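Local coordinates for 462aa long hypothetical selenium-binding protein (Sulfolobus tokodaii, PDB 2ECE) that is of unknown biochemical role but folds as a beta propeller of the selenium-binding protein family, and may therefore bind selenium, at residues A[195-200]-A[233-238]; A[362-367]-A[429-434]; A[74-79]-A[446-451]; A[280-285]-A[321-326]. All blocks are in the same frame, centred on the assembly; numbering follows the deposited sequence.

Contact 1: residues A[195-200]-A[233-238]; sequences WNLPNE and WDLRKR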
# COMPACT_ATOMS: atom_id res chain seq x y z
N TRP A 195 -8.69 -2.45 -9.38
CA TRP A 195 -9.57 -2.83 -10.46
C TRP A 195 -8.88 -2.99 -11.81
O TRP A 195 -7.69 -2.72 -11.97
CB TRP A 195 -10.66 -1.76 -10.58
CG TRP A 195 -10.10 -0.31 -10.56
CD1 TRP A 195 -9.03 0.15 -11.27
CD2 TRP A 195 -10.59 0.82 -9.81
NE1 TRP A 195 -8.81 1.48 -11.01
CE2 TRP A 195 -9.75 1.92 -10.12
CE3 TRP A 195 -11.64 1.01 -8.90
CZ2 TRP A 195 -9.94 3.20 -9.55
CZ3 TRP A 195 -11.83 2.29 -8.33
CH2 TRP A 195 -10.98 3.36 -8.67
N ASN A 196 -9.67 -3.46 -12.77
CA ASN A 196 -9.26 -3.58 -14.16
C ASN A 196 -10.43 -2.80 -14.74
O ASN A 196 -11.54 -3.32 -14.86
CB ASN A 196 -9.29 -5.02 -14.66
CG ASN A 196 -8.91 -5.11 -16.13
OD1 ASN A 196 -9.51 -4.44 -16.98
ND2 ASN A 196 -7.90 -5.92 -16.44
N LEU A 197 -10.19 -1.54 -15.08
CA LEU A 197 -11.25 -0.67 -15.57
C LEU A 197 -11.98 -1.08 -16.84
O LEU A 197 -13.21 -1.11 -16.86
CB LEU A 197 -10.73 0.77 -15.68
CG LEU A 197 -10.34 1.38 -14.32
CD1 LEU A 197 -9.63 2.71 -14.53
CD2 LEU A 197 -11.59 1.57 -13.48
N PRO A 198 -11.26 -1.41 -17.92
CA PRO A 198 -11.98 -1.78 -19.14
C PRO A 198 -12.84 -3.04 -19.00
O PRO A 198 -13.88 -3.17 -19.65
CB PRO A 198 -10.86 -1.95 -20.17
CG PRO A 198 -9.78 -1.01 -19.65
CD PRO A 198 -9.81 -1.32 -18.17
N ASN A 199 -12.40 -3.96 -18.16
CA ASN A 199 -13.14 -5.20 -17.94
C ASN A 199 -14.18 -5.05 -16.84
O ASN A 199 -14.91 -5.98 -16.52
CB ASN A 199 -12.16 -6.32 -17.62
CG ASN A 199 -11.39 -6.76 -18.83
OD1 ASN A 199 -11.89 -7.53 -19.65
ND2 ASN A 199 -10.16 -6.26 -18.99
N GLU A 200 -14.22 -3.85 -16.27
CA GLU A 200 -15.17 -3.51 -15.23
C GLU A 200 -15.26 -4.44 -14.03
O GLU A 200 -16.35 -4.80 -13.60
CB GLU A 200 -16.56 -3.37 -15.84
CG GLU A 200 -16.58 -2.47 -17.05
CD GLU A 200 -17.97 -2.06 -17.45
OE1 GLU A 200 -18.92 -2.81 -17.14
OE2 GLU A 200 -18.13 -1.00 -18.09
N TRP A 233 -15.81 -8.27 -7.96
CA TRP A 233 -17.04 -7.51 -8.14
C TRP A 233 -17.24 -6.98 -9.55
O TRP A 233 -16.29 -6.80 -10.30
CB TRP A 233 -17.05 -6.28 -7.22
CG TRP A 233 -16.72 -6.50 -5.80
CD1 TRP A 233 -15.53 -6.93 -5.28
CD2 TRP A 233 -17.57 -6.21 -4.68
NE1 TRP A 233 -15.58 -6.91 -3.91
CE2 TRP A 233 -16.82 -6.48 -3.51
CE3 TRP A 233 -18.88 -5.75 -4.55
CZ2 TRP A 233 -17.34 -6.29 -2.23
CZ3 TRP A 233 -19.41 -5.57 -3.27
CH2 TRP A 233 -18.64 -5.84 -2.13
N ASP A 234 -18.50 -6.71 -9.86
CA ASP A 234 -18.90 -6.11 -11.13
C ASP A 234 -18.77 -4.62 -10.77
O ASP A 234 -19.57 -4.09 -10.01
CB ASP A 234 -20.37 -6.44 -11.43
CG ASP A 234 -20.85 -5.85 -12.74
OD1 ASP A 234 -20.39 -4.75 -13.12
OD2 ASP A 234 -21.71 -6.48 -13.39
N LEU A 235 -17.74 -3.97 -11.30
CA LEU A 235 -17.48 -2.56 -11.00
C LEU A 235 -18.68 -1.66 -11.30
O LEU A 235 -18.99 -0.73 -10.54
CB LEU A 235 -16.28 -2.07 -11.82
CG LEU A 235 -15.28 -1.08 -11.20
CD1 LEU A 235 -14.78 -0.17 -12.31
CD2 LEU A 235 -15.90 -0.26 -10.09
N ARG A 236 -19.34 -1.94 -12.40
CA ARG A 236 -20.48 -1.14 -12.82
C ARG A 236 -21.74 -1.33 -11.98
O ARG A 236 -22.34 -0.36 -11.54
CB ARG A 236 -20.81 -1.45 -14.26
CG ARG A 236 -21.98 -0.70 -14.75
CD ARG A 236 -22.41 -1.27 -16.05
NE ARG A 236 -23.26 -0.32 -16.73
CZ ARG A 236 -24.31 -0.67 -17.43
NH1 ARG A 236 -24.63 -1.95 -17.55
NH2 ARG A 236 -25.08 0.27 -17.95
N LYS A 237 -22.14 -2.58 -11.77
CA LYS A 237 -23.33 -2.87 -10.99
C LYS A 237 -23.08 -2.81 -9.49
O LYS A 237 -24.01 -2.94 -8.70
CB LYS A 237 -23.90 -4.24 -11.37
CG LYS A 237 -24.49 -4.34 -12.78
CD LYS A 237 -25.69 -3.40 -12.96
CE LYS A 237 -26.57 -3.85 -14.13
NZ LYS A 237 -27.43 -5.02 -13.77
N ARG A 238 -21.81 -2.62 -9.10
CA ARG A 238 -21.45 -2.51 -7.69
C ARG A 238 -21.95 -3.72 -6.90
O ARG A 238 -22.48 -3.59 -5.80
CB ARG A 238 -22.05 -1.21 -7.13
CG ARG A 238 -21.56 0.02 -7.92
CD ARG A 238 -22.49 1.22 -7.80
NE ARG A 238 -22.56 1.77 -6.44
CZ ARG A 238 -23.39 2.75 -6.09
NH1 ARG A 238 -24.20 3.27 -7.00
NH2 ARG A 238 -23.41 3.20 -4.85
O HOH W 1 -19.92 -4.92 -16.11

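Contact 2: residues A[362-367]-A[429-434]; sequences VKLGGI and LEIDKE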
# COMPACT_ATOMS: atom_id res chain seq x y z
N VAL A 362 17.77 -7.90 -1.22
CA VAL A 362 18.61 -7.06 -0.38
C VAL A 362 18.16 -7.22 1.07
O VAL A 362 16.99 -7.54 1.33
CB VAL A 362 18.54 -5.57 -0.78
CG1 VAL A 362 19.11 -5.38 -2.18
CG2 VAL A 362 17.11 -5.06 -0.70
N LYS A 363 19.08 -7.02 2.01
CA LYS A 363 18.77 -7.14 3.43
C LYS A 363 18.75 -5.78 4.09
O LYS A 363 19.70 -5.00 3.95
CB LYS A 363 19.80 -8.03 4.13
CG LYS A 363 20.03 -9.39 3.49
CD LYS A 363 21.06 -10.18 4.29
CE LYS A 363 21.67 -11.29 3.47
NZ LYS A 363 20.64 -12.24 2.97
N LEU A 364 17.68 -5.49 4.82
CA LEU A 364 17.53 -4.22 5.51
C LEU A 364 16.82 -4.48 6.83
O LEU A 364 15.71 -5.03 6.85
CB LEU A 364 16.70 -3.25 4.66
CG LEU A 364 17.23 -2.78 3.30
CD1 LEU A 364 16.10 -2.16 2.49
CD2 LEU A 364 18.37 -1.78 3.51
N GLY A 365 17.46 -4.11 7.94
CA GLY A 365 16.87 -4.32 9.25
C GLY A 365 16.38 -5.75 9.44
O GLY A 365 17.08 -6.70 9.11
N GLY A 366 15.17 -5.90 9.98
CA GLY A 366 14.60 -7.22 10.17
C GLY A 366 14.96 -7.90 11.48
O GLY A 366 16.05 -7.71 12.02
N ILE A 367 14.02 -8.68 12.01
CA ILE A 367 14.26 -9.39 13.26
C ILE A 367 15.32 -10.46 12.99
O ILE A 367 16.13 -10.79 13.86
CB ILE A 367 12.98 -10.07 13.77
CG1 ILE A 367 11.93 -9.00 14.11
CG2 ILE A 367 13.29 -10.91 14.99
CD1 ILE A 367 10.54 -9.56 14.35
N LEU A 429 19.01 -6.25 -7.95
CA LEU A 429 18.56 -5.29 -6.94
C LEU A 429 19.72 -4.87 -6.03
O LEU A 429 20.36 -5.72 -5.41
CB LEU A 429 17.47 -5.92 -6.06
CG LEU A 429 16.08 -5.29 -5.92
CD1 LEU A 429 15.50 -5.73 -4.58
CD2 LEU A 429 16.14 -3.78 -6.00
N GLU A 430 19.98 -3.57 -5.95
CA GLU A 430 21.06 -3.06 -5.10
C GLU A 430 20.55 -1.91 -4.23
O GLU A 430 19.64 -1.18 -4.62
CB GLU A 430 22.22 -2.52 -5.95
CG GLU A 430 22.97 -3.55 -6.79
CD GLU A 430 23.72 -4.57 -5.95
OE1 GLU A 430 24.21 -4.20 -4.86
OE2 GLU A 430 23.83 -5.73 -6.39
N ILE A 431 21.15 -1.75 -3.06
CA ILE A 431 20.78 -0.66 -2.15
C ILE A 431 21.58 0.57 -2.57
O ILE A 431 22.80 0.50 -2.72
CB ILE A 431 21.16 -0.98 -0.69
CG1 ILE A 431 20.46 -2.26 -0.22
CG2 ILE A 431 20.78 0.18 0.21
CD1 ILE A 431 21.01 -2.80 1.09
N ASP A 432 20.91 1.69 -2.78
CA ASP A 432 21.63 2.90 -3.14
C ASP A 432 22.33 3.33 -1.86
O ASP A 432 21.68 3.53 -0.83
CB ASP A 432 20.69 4.00 -3.61
CG ASP A 432 21.43 5.16 -4.24
OD1 ASP A 432 21.78 5.05 -5.43
OD2 ASP A 432 21.68 6.16 -3.55
N LYS A 433 23.65 3.47 -1.91
CA LYS A 433 24.43 3.87 -0.74
C LYS A 433 24.24 5.33 -0.36
O LYS A 433 24.12 5.66 0.82
CB LYS A 433 25.92 3.59 -1.00
CG LYS A 433 26.83 3.93 0.17
CD LYS A 433 28.27 4.10 -0.29
CE LYS A 433 29.19 4.48 0.86
NZ LYS A 433 28.77 5.74 1.54
N GLU A 434 24.20 6.21 -1.35
CA GLU A 434 24.08 7.64 -1.13
C GLU A 434 22.74 8.15 -0.58
O GLU A 434 22.72 9.01 0.31
CB GLU A 434 24.41 8.40 -2.42
CG GLU A 434 25.58 7.81 -3.20
CD GLU A 434 25.16 6.66 -4.11
OE1 GLU A 434 24.50 6.93 -5.14
OE2 GLU A 434 25.49 5.50 -3.80

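Contact 3: residues A[74-79]-A[446-451]; sequences HHFGWN and QVRLSG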
# COMPACT_ATOMS: atom_id res chain seq x y z
N HIS A 74 -1.39 6.40 6.82
CA HIS A 74 -0.95 5.09 6.34
C HIS A 74 -0.80 5.09 4.81
O HIS A 74 0.26 5.40 4.26
CB HIS A 74 -2.05 4.16 6.78
CG HIS A 74 -1.74 2.70 6.71
ND1 HIS A 74 -1.15 2.02 7.75
CD2 HIS A 74 -2.07 1.77 5.78
CE1 HIS A 74 -1.14 0.73 7.47
NE2 HIS A 74 -1.68 0.55 6.28
N HIS A 75 -1.95 5.02 4.15
CA HIS A 75 -2.00 4.97 2.69
C HIS A 75 -2.69 6.25 2.23
O HIS A 75 -3.49 6.83 2.97
CB HIS A 75 -2.83 3.76 2.19
CG HIS A 75 -2.05 2.47 2.10
ND1 HIS A 75 -0.87 2.26 2.78
CD2 HIS A 75 -2.31 1.33 1.42
CE1 HIS A 75 -0.43 1.04 2.53
NE2 HIS A 75 -1.28 0.45 1.70
N PHE A 76 -2.35 6.72 1.04
CA PHE A 76 -2.98 7.91 0.47
C PHE A 76 -2.85 7.90 -1.05
O PHE A 76 -2.12 7.08 -1.61
CB PHE A 76 -2.39 9.22 1.05
CG PHE A 76 -0.95 9.49 0.69
CD1 PHE A 76 0.08 8.78 1.29
CD2 PHE A 76 -0.63 10.48 -0.24
CE1 PHE A 76 1.41 9.04 0.98
CE2 PHE A 76 0.71 10.75 -0.57
CZ PHE A 76 1.73 10.03 0.04
N GLY A 77 -3.56 8.79 -1.72
CA GLY A 77 -3.49 8.81 -3.17
C GLY A 77 -3.88 10.13 -3.78
O GLY A 77 -4.15 11.09 -3.06
N TRP A 78 -3.90 10.19 -5.11
CA TRP A 78 -4.26 11.41 -5.83
C TRP A 78 -5.75 11.51 -6.10
O TRP A 78 -6.45 10.50 -6.15
CB TRP A 78 -3.53 11.46 -7.17
CG TRP A 78 -2.05 11.48 -7.05
CD1 TRP A 78 -1.20 10.41 -7.16
CD2 TRP A 78 -1.22 12.63 -6.86
NE1 TRP A 78 0.10 10.83 -7.06
CE2 TRP A 78 0.12 12.19 -6.88
CE3 TRP A 78 -1.49 14.00 -6.68
CZ2 TRP A 78 1.19 13.07 -6.72
CZ3 TRP A 78 -0.42 14.87 -6.53
CH2 TRP A 78 0.91 14.40 -6.55
N ASN A 79 -6.23 12.74 -6.30
CA ASN A 79 -7.63 12.98 -6.60
C ASN A 79 -7.94 12.45 -8.00
O ASN A 79 -9.04 11.95 -8.26
CB ASN A 79 -7.95 14.48 -6.54
CG ASN A 79 -7.23 15.26 -7.63
OD1 ASN A 79 -6.01 15.30 -7.67
ND2 ASN A 79 -8.00 15.89 -8.52
N GLN A 446 3.33 4.89 3.36
CA GLN A 446 3.24 4.95 1.90
C GLN A 446 3.95 6.12 1.24
O GLN A 446 4.01 7.22 1.77
CB GLN A 446 1.79 4.92 1.44
CG GLN A 446 1.66 4.69 -0.07
CD GLN A 446 0.30 4.17 -0.47
OE1 GLN A 446 -0.73 4.76 -0.12
NE2 GLN A 446 0.29 3.07 -1.20
N VAL A 447 4.50 5.84 0.06
CA VAL A 447 5.21 6.84 -0.72
C VAL A 447 4.51 7.07 -2.05
O VAL A 447 4.11 6.11 -2.71
CB VAL A 447 6.67 6.37 -0.99
CG1 VAL A 447 7.37 7.33 -1.94
CG2 VAL A 447 7.44 6.28 0.32
N ARG A 448 4.33 8.33 -2.42
CA ARG A 448 3.71 8.66 -3.70
C ARG A 448 4.69 9.57 -4.43
O ARG A 448 5.06 10.63 -3.93
CB ARG A 448 2.36 9.38 -3.53
CG ARG A 448 1.15 8.50 -3.90
CD ARG A 448 0.88 7.45 -2.82
NE ARG A 448 -0.02 6.37 -3.25
CZ ARG A 448 0.34 5.35 -4.02
NH1 ARG A 448 1.60 5.25 -4.45
NH2 ARG A 448 -0.54 4.42 -4.35
N LEU A 449 5.12 9.14 -5.62
CA LEU A 449 6.07 9.93 -6.39
C LEU A 449 5.37 10.97 -7.27
O LEU A 449 4.34 10.68 -7.88
CB LEU A 449 6.92 8.99 -7.27
CG LEU A 449 7.60 7.83 -6.53
CD1 LEU A 449 8.30 6.92 -7.54
CD2 LEU A 449 8.59 8.38 -5.51
N SER A 450 5.93 12.17 -7.32
CA SER A 450 5.34 13.23 -8.13
C SER A 450 5.26 12.71 -9.57
O SER A 450 6.22 12.13 -10.08
CB SER A 450 6.21 14.49 -8.07
OG SER A 450 7.54 14.22 -8.49
N GLY A 451 4.12 12.90 -10.22
CA GLY A 451 3.97 12.43 -11.59
C GLY A 451 3.45 11.01 -11.70
O GLY A 451 3.29 10.49 -12.80
O HOH W 2 2.23 9.17 -7.31

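Contact 4: residues A[280-285]-A[321-326]; sequences SSIWLW and PLVTDI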
# COMPACT_ATOMS: atom_id res chain seq x y z
N SER A 280 4.73 -17.06 4.40
CA SER A 280 3.98 -16.05 3.66
C SER A 280 3.85 -16.63 2.27
O SER A 280 4.66 -17.46 1.85
CB SER A 280 4.76 -14.72 3.60
OG SER A 280 4.71 -14.03 4.84
N SER A 281 2.82 -16.22 1.54
CA SER A 281 2.64 -16.72 0.19
C SER A 281 2.05 -15.65 -0.71
O SER A 281 1.31 -14.78 -0.25
CB SER A 281 1.74 -17.97 0.20
OG SER A 281 0.53 -17.74 0.89
N ILE A 282 2.43 -15.71 -1.98
CA ILE A 282 1.92 -14.78 -2.97
C ILE A 282 0.99 -15.58 -3.86
O ILE A 282 1.33 -16.69 -4.29
CB ILE A 282 3.05 -14.17 -3.81
CG1 ILE A 282 4.02 -13.41 -2.90
CG2 ILE A 282 2.47 -13.27 -4.89
CD1 ILE A 282 3.34 -12.37 -2.01
N TRP A 283 -0.18 -15.03 -4.14
CA TRP A 283 -1.15 -15.72 -4.96
C TRP A 283 -1.47 -14.95 -6.22
O TRP A 283 -1.57 -13.72 -6.21
CB TRP A 283 -2.43 -15.95 -4.16
CG TRP A 283 -2.27 -16.91 -3.03
CD1 TRP A 283 -1.53 -16.74 -1.89
CD2 TRP A 283 -2.88 -18.20 -2.91
NE1 TRP A 283 -1.64 -17.84 -1.08
CE2 TRP A 283 -2.46 -18.76 -1.68
CE3 TRP A 283 -3.74 -18.95 -3.73
CZ2 TRP A 283 -2.88 -20.02 -1.25
CZ3 TRP A 283 -4.15 -20.22 -3.30
CH2 TRP A 283 -3.72 -20.74 -2.07
N LEU A 284 -1.63 -15.69 -7.32
CA LEU A 284 -1.97 -15.11 -8.61
C LEU A 284 -3.44 -15.35 -8.88
O LEU A 284 -3.87 -16.50 -8.95
CB LEU A 284 -1.14 -15.77 -9.72
CG LEU A 284 -1.45 -15.41 -11.18
CD1 LEU A 284 -1.09 -13.95 -11.43
CD2 LEU A 284 -0.65 -16.32 -12.12
N TRP A 285 -4.22 -14.29 -8.99
CA TRP A 285 -5.64 -14.44 -9.30
C TRP A 285 -5.74 -14.12 -10.79
O TRP A 285 -5.08 -13.20 -11.27
CB TRP A 285 -6.51 -13.48 -8.46
CG TRP A 285 -6.00 -12.07 -8.32
CD1 TRP A 285 -5.13 -11.60 -7.37
CD2 TRP A 285 -6.38 -10.93 -9.11
NE1 TRP A 285 -4.95 -10.24 -7.52
CE2 TRP A 285 -5.70 -9.81 -8.58
CE3 TRP A 285 -7.22 -10.76 -10.22
CZ2 TRP A 285 -5.84 -8.52 -9.12
CZ3 TRP A 285 -7.36 -9.48 -10.76
CH2 TRP A 285 -6.67 -8.38 -10.20
N PRO A 321 8.46 -14.51 7.62
CA PRO A 321 8.90 -13.49 6.67
C PRO A 321 8.02 -12.25 6.77
O PRO A 321 8.50 -11.13 6.62
CB PRO A 321 8.77 -14.21 5.32
CG PRO A 321 7.64 -15.17 5.57
CD PRO A 321 8.00 -15.72 6.92
N LEU A 322 6.73 -12.47 7.05
CA LEU A 322 5.75 -11.39 7.16
C LEU A 322 5.79 -10.49 5.93
O LEU A 322 6.17 -9.31 6.02
CB LEU A 322 5.99 -10.55 8.41
CG LEU A 322 5.85 -11.24 9.77
CD1 LEU A 322 6.17 -10.25 10.89
CD2 LEU A 322 4.43 -11.79 9.92
N VAL A 323 5.41 -11.04 4.79
CA VAL A 323 5.37 -10.27 3.55
C VAL A 323 4.12 -9.40 3.66
O VAL A 323 3.00 -9.91 3.55
CB VAL A 323 5.27 -11.19 2.33
CG1 VAL A 323 5.07 -10.37 1.05
CG2 VAL A 323 6.55 -12.04 2.21
N THR A 324 4.32 -8.11 3.89
CA THR A 324 3.21 -7.17 4.05
C THR A 324 2.85 -6.29 2.85
O THR A 324 1.74 -5.77 2.78
CB THR A 324 3.47 -6.24 5.25
OG1 THR A 324 4.75 -5.62 5.10
CG2 THR A 324 3.44 -7.04 6.56
N ASP A 325 3.79 -6.11 1.92
CA ASP A 325 3.51 -5.30 0.74
C ASP A 325 4.11 -5.90 -0.53
O ASP A 325 5.11 -6.63 -0.49
CB ASP A 325 4.04 -3.87 0.92
CG ASP A 325 3.54 -2.92 -0.17
OD1 ASP A 325 2.33 -2.95 -0.46
OD2 ASP A 325 4.34 -2.13 -0.73
N ILE A 326 3.47 -5.61 -1.66
CA ILE A 326 3.93 -6.07 -2.97
C ILE A 326 3.68 -4.93 -3.96
O ILE A 326 2.80 -4.09 -3.74
CB ILE A 326 3.17 -7.33 -3.48
CG1 ILE A 326 1.66 -7.09 -3.45
CG2 ILE A 326 3.56 -8.53 -2.65
CD1 ILE A 326 0.86 -8.12 -4.24

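Contact 1: residues A[195-200]-A[233-238]
One face of the W195 indole carries L197 CD2, 3.6 Å above the plane and offset toward the rim, while Y151 meets the ring edge-to-face. The W233 indole lies against W180 at about 60°, with its NE1 bonded to S204 OG. The CD2 branch of L197 also reaches L235 CD1 at 3.8 Å, the two leucines crossing obliquely as an apolar patch near the surface. Beside it runs the one direct hydrogen bond, L235 N to E200 O at 2.8 Å, with the donor well above the carbonyl plane. E200 ends the type I turn begun at L197. Its extended side chain lies alongside that of R236, but E200 OE1 and R236 NE are 5.0 Å apart, too far for a salt bridge, so any attraction is probably weak. A water between E200 OE1 (2.6 Å) and D234 OD1 (3.0 Å) probably eases the closeness of two like charges. Asparagine and aspartate suit the turns: N196 OD1 and D234 OD1 each accept from the backbone N three residues on, as Asx motifs. The contact joins the turn between strands 193-196 and 201-204 to that between 229-234 and 239-245, at one end of a four-stranded blade, with L202 touching W195, W233 and L235.

Contact 2: residues A[362-367]-A[429-434]
V362 lays its CB against I431 CG1 at 3.9 Å, the two branched side chains crossing obliquely. Its CG1, anti to the carbonyl carbon (chi1 -65°), reaches past the isoleucine to the backbone of the other strand, where it rests 3.5 Å from L429 O; L429 CB is a looser neighbour of the same methyl at 4.2 Å. I431 is the more extended partner. Its CG1 is also anti to the carbonyl carbon, and with chi2 at 168° the chain carries CD1 onward beyond V362, over K363 O at 3.8 Å and on to L364 CD2, which it meets tip to tip at 3.7 Å. Isoleucine suits this place because it is broad near the backbone, where V362 packs, yet long enough to touch a leucine two residues further along. The strands alternate as beta structure should: V362, L429 and I431 point toward the opposing segment, whereas K363 and E430 point away and are exposed. Strands 357-363 and 429-438 are the outermost strands of two successive propeller blades, so this is packing of sheet against sheet. L421 of strand 417-423 touches V362, L429 and I431, and V345 of strand 344-349 touches V362 and L429, carrying the apolar layer inward between the blades. No hydrogen bond crosses: V362 uses its backbone for V345 in its own sheet. The contact therefore rests on shape and on the removal of hydrocarbon from water, and it imposes no bonded register between the blades.

Contact 3: residues A[74-79]-A[446-451]
R448 NH1 is gripped by two acceptors: V447 O, reached at 3.2 Å from somewhat above the carbonyl plane, and the carboxylate of D453, a salt bridge. The same guanidinium gives NE to F76 O at 2.8 Å, close to both the guanidinium and the carbonyl planes. A bend at chi2 (74°) folds the arginine so that CD lies over the centre of the F76 ring, a CH-pi contact. Q446 bonds to the other segment with both side chain and backbone: Q446 OE1 accepts from F76 N at 2.8 Å, in the carbonyl plane, while Q446 N donates to H74 O at 3.2 Å. Strand 443-449 is the innermost strand of a blade otherwise built from the N-terminal part, the ring closure familiar in beta propellers, and 77-78 is the innermost strand of the following blade. Glutamine and arginine suit this buried interface because their length lets them reach main-chain atoms across it. Q446 NE2 lies 4.0 Å above the centre of the H75 ring and, on the amide's other side, offset toward the rim of the R448 guanidinium; H75 NE2 itself bonds E255. Farther along, a water accepts from W78 NE1, in the indole plane, and donates to L449 O, both at 2.7 Å.

Contact 4: residues A[280-285]-A[321-326]
The tight part of this contact is the clasp around S280, and the slacker part is the apolar touch made by I282. S280 OG, anti to the carbonyl carbon and beside the backbone N (chi1 -75°), accepts from V323 N at 3.1 Å along an almost straight N-H line (176°). The hydroxyl is also bonded to the carbonyl V272 O, so one small group serves as acceptor on one side and donor on the other, which is why serine fits a buried place facing a backbone N-H. Carbon closes in on the serine side chain: P321 CG on S280 OG at 3.2 Å, V323 CG2 on S280 CB at 3.5 Å. Strand 280-288 lies within a propeller blade, and 321-326 is the passage from strand 318-319 of that blade to 326-328, the first strand of the next. P321, with its restrained backbone, and L322, with positive phi, bend the chain so that V323 presents its N-H to the serine. Two residues along the strand, the packing eases to ordinary van der Waals spacing. The I282 and V323 side chains cross at about a right angle, I282 CD1 lying 4.0 Å from V323 CG1, and I282 CD1 meets I326 CG2 tip to tip at 3.9 Å, packing branched apolar groups between the blade and strand 326-328. On the other side of strand 280-288, S281 points away from the passage, and the partly exposed W283 gives NE1 to S281 OG at 2.9 Å, near the indole plane.

Contact 3 opens first, at residues 74-79, and does not close until 446-451, so it spans most of the chain and joins the inner strands of the first two blades, one of them supplied by the C-terminal part. The other three lie within that long loop and follow one another in series without crossing. Contact 1 closes a short excursion between two turns of a single blade. Contact 4 ties the next blade to the passage into its successor, and contact 2 joins the outer strands of the last two blades before strand 443-449 returns to the N-terminal sheet. Contacts 3 and 4 approach within about 5 Å (nearest atoms); the centres of contacts 1 and 2 lie 38 Å apart.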